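Side-chain contacts in transcriptional regulator URE2 (Saccharomyces cerevisiae, PDB 1K0D), which represses nitrogen-utilization genes by holding GATA transcriptional activators in the cytoplasm, and reduces hydrogen peroxide with glutathione through its GST-like region: residues L82-E86 against S87-L91; A35-L38 against S39-F43; L22-H25 against R26-N30. One frame throughout, in Å; residues are numbered along the deposited sequence.

Contact 1: L82-E86 against S87-L91; sequences LSIWE and SGAIL. With GSH (glutathione), chain F.
Ile84 turns its CG2 methyl toward the first turn of the helix that follows its strand, meeting Ala89 CB and Ile90 CG1, each at 3.9 Å from Ile84 CG2. A chi1 of -49° sets CG1 beside the backbone N and leaves CG2 anti to it, facing the helix. Ala89 sets its CB against the backbone, 3.5 Å from Trp85 O, while the Trp85 ring leaves on the other side to meet Trp121 and Phe124 of the second subunit edge-to-face. Glu86 is the N-cap residue. Its carbonyl accepts a hydrogen bond from Ile90 N (3.0 Å to Glu86 O, 158° at the hydrogen) and a weak one from Ala89 N, closing the first turn. The Glu86 side chain, folded at chi2, brings OE2 to 3.1 Å from GSH N1, the alpha-amino group of glutathione. Ser87 grips the neighbouring carboxylate from two atoms: its N points almost straight at GSH O12 (2.8 Å, 167°), and its OG makes a very short bond of 2.5 Å to GSH O11. A water joins Glu86 OE2, Gly88 N and GSH O11. This strand-to-helix turn forms part of the glutathione site of the thioredoxin-like GST domain: an acidic group meets the amino end, while the Ser87 N-H and hydroxyl at the helix start, with Gly88 N through a water, meet the carboxylate, probably aided by the helix dipole.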
# COMPACT_ATOMS: atom_id res chain seq x y z
N LEU B 82 14.07 -13.47 7.77
CA LEU B 82 12.69 -13.15 7.44
C LEU B 82 12.72 -12.22 6.24
O LEU B 82 13.50 -11.28 6.19
CB LEU B 82 12.00 -12.42 8.60
CG LEU B 82 10.62 -11.82 8.28
CD1 LEU B 82 9.62 -12.96 8.09
CD2 LEU B 82 10.18 -10.90 9.40
N SER B 83 11.86 -12.50 5.27
CA SER B 83 11.80 -11.67 4.07
C SER B 83 10.55 -10.79 4.04
O SER B 83 9.43 -11.28 4.20
CB SER B 83 11.83 -12.57 2.83
OG SER B 83 11.55 -11.81 1.67
N ILE B 84 10.74 -9.49 3.85
CA ILE B 84 9.61 -8.58 3.77
C ILE B 84 9.67 -7.88 2.41
O ILE B 84 10.72 -7.36 2.02
CB ILE B 84 9.63 -7.49 4.87
CG1 ILE B 84 9.86 -8.11 6.25
CG2 ILE B 84 8.29 -6.76 4.89
CD1 ILE B 84 11.33 -8.25 6.64
N TRP B 85 8.56 -7.91 1.67
CA TRP B 85 8.51 -7.27 0.36
C TRP B 85 7.40 -6.22 0.40
O TRP B 85 6.54 -6.27 1.28
CB TRP B 85 8.28 -8.32 -0.74
CG TRP B 85 7.20 -9.29 -0.43
CD1 TRP B 85 7.22 -10.27 0.52
CD2 TRP B 85 5.93 -9.39 -1.07
NE1 TRP B 85 6.04 -10.97 0.51
CE2 TRP B 85 5.22 -10.45 -0.45
CE3 TRP B 85 5.31 -8.67 -2.11
CZ2 TRP B 85 3.93 -10.81 -0.84
CZ3 TRP B 85 4.02 -9.04 -2.49
CH2 TRP B 85 3.35 -10.10 -1.86
N GLU B 86 7.42 -5.29 -0.56
CA GLU B 86 6.49 -4.15 -0.64
C GLU B 86 7.11 -3.09 0.28
O GLU B 86 7.22 -3.29 1.49
CB GLU B 86 5.08 -4.51 -0.15
CG GLU B 86 4.23 -5.26 -1.18
CD GLU B 86 3.92 -4.43 -2.42
OE1 GLU B 86 3.90 -5.01 -3.53
OE2 GLU B 86 3.67 -3.20 -2.30
N SER B 87 7.52 -1.96 -0.29
CA SER B 87 8.14 -0.89 0.47
C SER B 87 7.32 -0.42 1.68
O SER B 87 7.87 -0.07 2.73
CB SER B 87 8.43 0.30 -0.45
OG SER B 87 7.25 0.81 -1.04
N GLY B 88 6.00 -0.42 1.52
CA GLY B 88 5.12 -0.01 2.60
C GLY B 88 5.20 -0.96 3.79
O GLY B 88 5.21 -0.53 4.95
N ALA B 89 5.28 -2.25 3.51
CA ALA B 89 5.37 -3.24 4.58
C ALA B 89 6.77 -3.20 5.20
O ALA B 89 6.93 -3.40 6.40
CB ALA B 89 5.07 -4.66 4.03
N ILE B 90 7.78 -2.94 4.37
CA ILE B 90 9.14 -2.86 4.89
C ILE B 90 9.26 -1.70 5.89
O ILE B 90 9.84 -1.86 6.96
CB ILE B 90 10.17 -2.68 3.73
CG1 ILE B 90 10.22 -3.97 2.88
CG2 ILE B 90 11.56 -2.40 4.28
CD1 ILE B 90 11.07 -3.85 1.64
N LEU B 91 8.68 -0.54 5.56
CA LEU B 91 8.74 0.62 6.45
C LEU B 91 8.08 0.34 7.78
O LEU B 91 8.65 0.67 8.84
CB LEU B 91 8.08 1.85 5.81
CG LEU B 91 8.72 2.42 4.54
CD1 LEU B 91 8.29 3.88 4.36
CD2 LEU B 91 10.23 2.31 4.62
N1 GSH F . 4.13 -1.36 -4.69
CA1 GSH F . 5.54 -1.79 -4.72
C1 GSH F . 6.38 -1.25 -3.52
O11 GSH F . 6.06 -0.16 -3.01
O12 GSH F . 7.39 -1.98 -3.13
CB1 GSH F . 6.17 -1.35 -6.08
CG1 GSH F . 7.22 -2.37 -6.59
CD1 GSH F . 7.81 -1.89 -7.95
OE1 GSH F . 7.05 -1.60 -8.90
N2 GSH F . 9.15 -1.83 -8.01
CA2 GSH F . 9.85 -1.40 -9.24
C2 GSH F . 10.39 -2.65 -9.99
O2 GSH F . 10.69 -3.69 -9.39
CB2 GSH F . 11.05 -0.50 -8.88
SG2 GSH F . 10.55 1.15 -8.26
N3 GSH F . 10.52 -2.53 -11.34
CA3 GSH F . 11.02 -3.62 -12.23
C3 GSH F . 9.86 -4.24 -13.02
O31 GSH F . 10.17 -5.16 -13.80
O32 GSH F . 8.69 -3.81 -12.85
O HOH W 1 4.19 -0.88 -0.75

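Contact 2: A35-L38 against S39-F43; sequences AIVL and SELGF
The backbone from Ala35 to Phe43 carries the last turns of helix 29-40 and then leaves it through a Schellman motif, in which Gly42 takes a positive phi of 78° and Phe43 N bonds back to Leu38 O at 2.9 Å. Before that exit the helix keeps its regular i to i+4 bonds, from Ser39, Glu40 and Leu41 back to Ala35, Ile36 and Val37. This is the helix of the beta-alpha-beta unit between strands 20-24 and 45-49. Val37 and Leu41 lie side by side and point the same way, so that Val37 CG1 and Leu41 CD1 touch at 3.6 Å; helix 87-102 receives both, at Leu91 and at Leu94 and Tyr98. The other apolar pair spans the motif itself. Leu38 and Phe43 cross at about a right angle, and the ring of Phe43 runs on to meet that of Tyr20. On the polar side, Glu40 swings away, its chain bent at chi2 (-72°), and forms a salt bridge with Arg250, while Ser39 OG bonds to Ala252 O; both tie the helix end to the C-terminal part of the chain. Across the reversal, Leu38 CD1 stops 4.0 Å from Phe43 CB, the latter lying 3.5 Å from Leu38 O.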
# COMPACT_ATOMS: atom_id res chain seq x y z
N ALA B 35 15.90 2.49 1.74
CA ALA B 35 17.26 2.84 2.12
C ALA B 35 17.22 4.04 3.07
O ALA B 35 17.93 4.07 4.07
CB ALA B 35 18.09 3.17 0.87
N ILE B 36 16.39 5.02 2.75
CA ILE B 36 16.25 6.20 3.58
C ILE B 36 15.82 5.87 5.02
O ILE B 36 16.44 6.33 5.98
CB ILE B 36 15.24 7.19 2.97
CG1 ILE B 36 15.87 7.88 1.76
CG2 ILE B 36 14.79 8.21 4.01
CD1 ILE B 36 14.94 8.80 1.02
N VAL B 37 14.78 5.06 5.17
CA VAL B 37 14.31 4.72 6.51
C VAL B 37 15.33 3.84 7.24
O VAL B 37 15.53 3.96 8.44
CB VAL B 37 12.95 4.01 6.46
CG1 VAL B 37 12.53 3.54 7.86
CG2 VAL B 37 11.92 4.96 5.89
N LEU B 38 15.96 2.95 6.48
CA LEU B 38 16.98 2.06 7.02
C LEU B 38 18.11 2.96 7.58
O LEU B 38 18.62 2.74 8.68
CB LEU B 38 17.51 1.19 5.88
CG LEU B 38 17.70 -0.34 5.96
CD1 LEU B 38 16.66 -1.01 6.84
CD2 LEU B 38 17.62 -0.88 4.53
N SER B 39 18.48 3.97 6.81
CA SER B 39 19.55 4.87 7.22
C SER B 39 19.15 5.77 8.38
O SER B 39 19.92 5.93 9.33
CB SER B 39 20.01 5.72 6.03
OG SER B 39 20.86 6.76 6.47
N GLU B 40 17.95 6.35 8.33
CA GLU B 40 17.48 7.22 9.40
C GLU B 40 17.39 6.51 10.75
O GLU B 40 17.65 7.11 11.80
CB GLU B 40 16.11 7.82 9.04
CG GLU B 40 16.16 9.08 8.18
CD GLU B 40 16.66 10.32 8.94
OE1 GLU B 40 16.85 11.38 8.30
OE2 GLU B 40 16.86 10.25 10.17
N LEU B 41 17.03 5.23 10.73
CA LEU B 41 16.89 4.46 11.96
C LEU B 41 18.21 3.88 12.46
O LEU B 41 18.25 3.26 13.51
CB LEU B 41 15.87 3.34 11.77
CG LEU B 41 14.45 3.82 11.49
CD1 LEU B 41 13.56 2.64 11.14
CD2 LEU B 41 13.90 4.56 12.70
N GLY B 42 19.28 4.08 11.70
CA GLY B 42 20.57 3.57 12.10
C GLY B 42 20.77 2.08 11.85
O GLY B 42 21.67 1.47 12.41
N PHE B 43 19.93 1.50 11.00
CA PHE B 43 20.05 0.08 10.69
C PHE B 43 21.15 -0.11 9.64
O PHE B 43 21.16 0.55 8.60
CB PHE B 43 18.71 -0.46 10.18
CG PHE B 43 17.67 -0.65 11.27
CD1 PHE B 43 16.34 -0.26 11.06
CD2 PHE B 43 18.01 -1.22 12.49
CE1 PHE B 43 15.37 -0.45 12.05
CE2 PHE B 43 17.04 -1.41 13.49
CZ PHE B 43 15.71 -1.02 13.27

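Contact 3: L22-H25 against R26-N30; sequences LFSH and RSAPN. With GSH (glutathione), chain F.
His25 reaches forward over the turn to Ser27 and Ala28. From CA, His25 CB meets Ala28 CB at 3.8 Å, an apolar touch across the turn. CG stands opposite the backbone N (chi1 -172°), which brings the ring alongside the residues ahead. ND1 then accepts the Ser27 N-H in a nearly straight bond, 3.2 Å from Ser27 N to His25 ND1 with 172° at the hydrogen; the donor comes in at the ring edge, only 10° out of its plane. Beyond it, CE1 lies 3.6 Å from Ser27 OG. The backbone carbonyl of His25 adds a second bond: Ala28 N bonds to His25 O at 3.0 Å, arriving well above the carbonyl plane. Ala28 is the N-cap of helix 29-40, and the turn leads the chain from strand 20-24 into that helix beside glutathione. There Ala28 CB packs 3.6 Å from GSH CB2, Pro29 CD lies 3.9 Å from GSH SG2, and Asn30 ND2 comes within 3.6 Å of that sulfur. In many GSTs a catalytic Tyr, Ser or Cys follows the first strand; here Asn30 binds glutathione. The bond to Ser27 implies that ND1 is the lone-pair-bearing nitrogen of His25, leaving any ring proton probably on NE2.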
# COMPACT_ATOMS: atom_id res chain seq x y z
N LEU B 22 19.31 -5.45 1.42
CA LEU B 22 18.26 -4.82 0.65
C LEU B 22 18.41 -5.09 -0.84
O LEU B 22 19.46 -4.84 -1.42
CB LEU B 22 18.26 -3.31 0.89
CG LEU B 22 17.37 -2.47 -0.04
CD1 LEU B 22 15.90 -2.81 0.20
CD2 LEU B 22 17.63 -0.98 0.22
N PHE B 23 17.36 -5.63 -1.45
CA PHE B 23 17.37 -5.88 -2.88
C PHE B 23 16.68 -4.69 -3.52
O PHE B 23 15.58 -4.33 -3.12
CB PHE B 23 16.63 -7.16 -3.23
CG PHE B 23 17.36 -8.39 -2.81
CD1 PHE B 23 17.15 -8.95 -1.56
CD2 PHE B 23 18.27 -8.99 -3.67
CE1 PHE B 23 17.84 -10.09 -1.16
CE2 PHE B 23 18.97 -10.13 -3.28
CZ PHE B 23 18.75 -10.68 -2.03
N SER B 24 17.33 -4.09 -4.50
CA SER B 24 16.78 -2.92 -5.17
C SER B 24 17.31 -2.80 -6.59
O SER B 24 17.78 -3.78 -7.18
CB SER B 24 17.17 -1.67 -4.37
OG SER B 24 16.65 -0.49 -4.95
N HIS B 25 17.21 -1.60 -7.15
CA HIS B 25 17.70 -1.30 -8.48
C HIS B 25 18.22 0.13 -8.44
O HIS B 25 17.61 0.99 -7.80
CB HIS B 25 16.58 -1.44 -9.52
CG HIS B 25 17.05 -1.33 -10.93
ND1 HIS B 25 17.41 -0.12 -11.50
CD2 HIS B 25 17.24 -2.27 -11.88
CE1 HIS B 25 17.80 -0.33 -12.75
NE2 HIS B 25 17.71 -1.63 -13.00
N ARG B 26 19.33 0.39 -9.12
CA ARG B 26 19.94 1.72 -9.11
C ARG B 26 19.01 2.89 -9.38
O ARG B 26 19.29 4.00 -8.94
CB ARG B 26 21.13 1.75 -10.06
CG ARG B 26 22.29 0.86 -9.59
CD ARG B 26 23.52 0.96 -10.48
NE ARG B 26 24.59 0.09 -10.00
CZ ARG B 26 24.61 -1.23 -10.15
NH1 ARG B 26 25.64 -1.94 -9.67
NH2 ARG B 26 23.63 -1.85 -10.78
N SER B 27 17.92 2.67 -10.10
CA SER B 27 16.99 3.77 -10.37
C SER B 27 15.57 3.45 -9.90
O SER B 27 14.60 3.80 -10.56
CB SER B 27 16.97 4.09 -11.87
OG SER B 27 16.47 2.99 -12.62
N ALA B 28 15.46 2.78 -8.76
CA ALA B 28 14.16 2.42 -8.20
C ALA B 28 13.83 3.30 -6.99
O ALA B 28 14.39 3.10 -5.91
CB ALA B 28 14.15 0.95 -7.80
N PRO B 29 12.93 4.28 -7.17
CA PRO B 29 12.53 5.19 -6.08
C PRO B 29 12.06 4.44 -4.83
O PRO B 29 12.36 4.85 -3.70
CB PRO B 29 11.42 6.01 -6.72
CG PRO B 29 11.86 6.10 -8.15
CD PRO B 29 12.31 4.68 -8.44
N ASN B 30 11.34 3.34 -5.03
CA ASN B 30 10.87 2.56 -3.90
C ASN B 30 12.03 1.93 -3.15
O ASN B 30 11.94 1.68 -1.95
CB ASN B 30 9.90 1.47 -4.36
CG ASN B 30 8.52 2.01 -4.65
OD1 ASN B 30 7.98 2.77 -3.85
ND2 ASN B 30 7.95 1.62 -5.78
N1 GSH F . 4.13 -1.36 -4.69
CA1 GSH F . 5.54 -1.79 -4.72
C1 GSH F . 6.38 -1.25 -3.52
O11 GSH F . 6.06 -0.16 -3.01
O12 GSH F . 7.39 -1.98 -3.13
CB1 GSH F . 6.17 -1.35 -6.08
CG1 GSH F . 7.22 -2.37 -6.59
CD1 GSH F . 7.81 -1.89 -7.95
OE1 GSH F . 7.05 -1.60 -8.90
N2 GSH F . 9.15 -1.83 -8.01
CA2 GSH F . 9.85 -1.40 -9.24
C2 GSH F . 10.39 -2.65 -9.99
O2 GSH F . 10.69 -3.69 -9.39
CB2 GSH F . 11.05 -0.50 -8.88
SG2 GSH F . 10.55 1.15 -8.26
N3 GSH F . 10.52 -2.53 -11.34
CA3 GSH F . 11.02 -3.62 -12.23
C3 GSH F . 9.86 -4.24 -13.02
O31 GSH F . 10.17 -5.16 -13.80
O32 GSH F . 8.69 -3.81 -12.85

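Overall arrangement
All three contacts belong to the thioredoxin-like N-terminal domain, each at the start or end of a helix. Contact 1 is wholly buried, between the sheet, the second subunit and glutathione; contacts 2 and 3 are partly buried and do not touch the partner chain. Contacts 3 and 2 mark the start and end of helix 29-40, while contact 1 starts helix 87-102, and the two helices meet where Leu91 packs on Val37. The helix starts serve the ligand differently: contact 1 offers charge and hydrogen bonds to its gamma-glutamyl end, whereas contact 3 lies mostly against the cysteine portion. Contact 2, remote from it, combines apolar packing and a Schellman exit with polar ties to the C-terminal part.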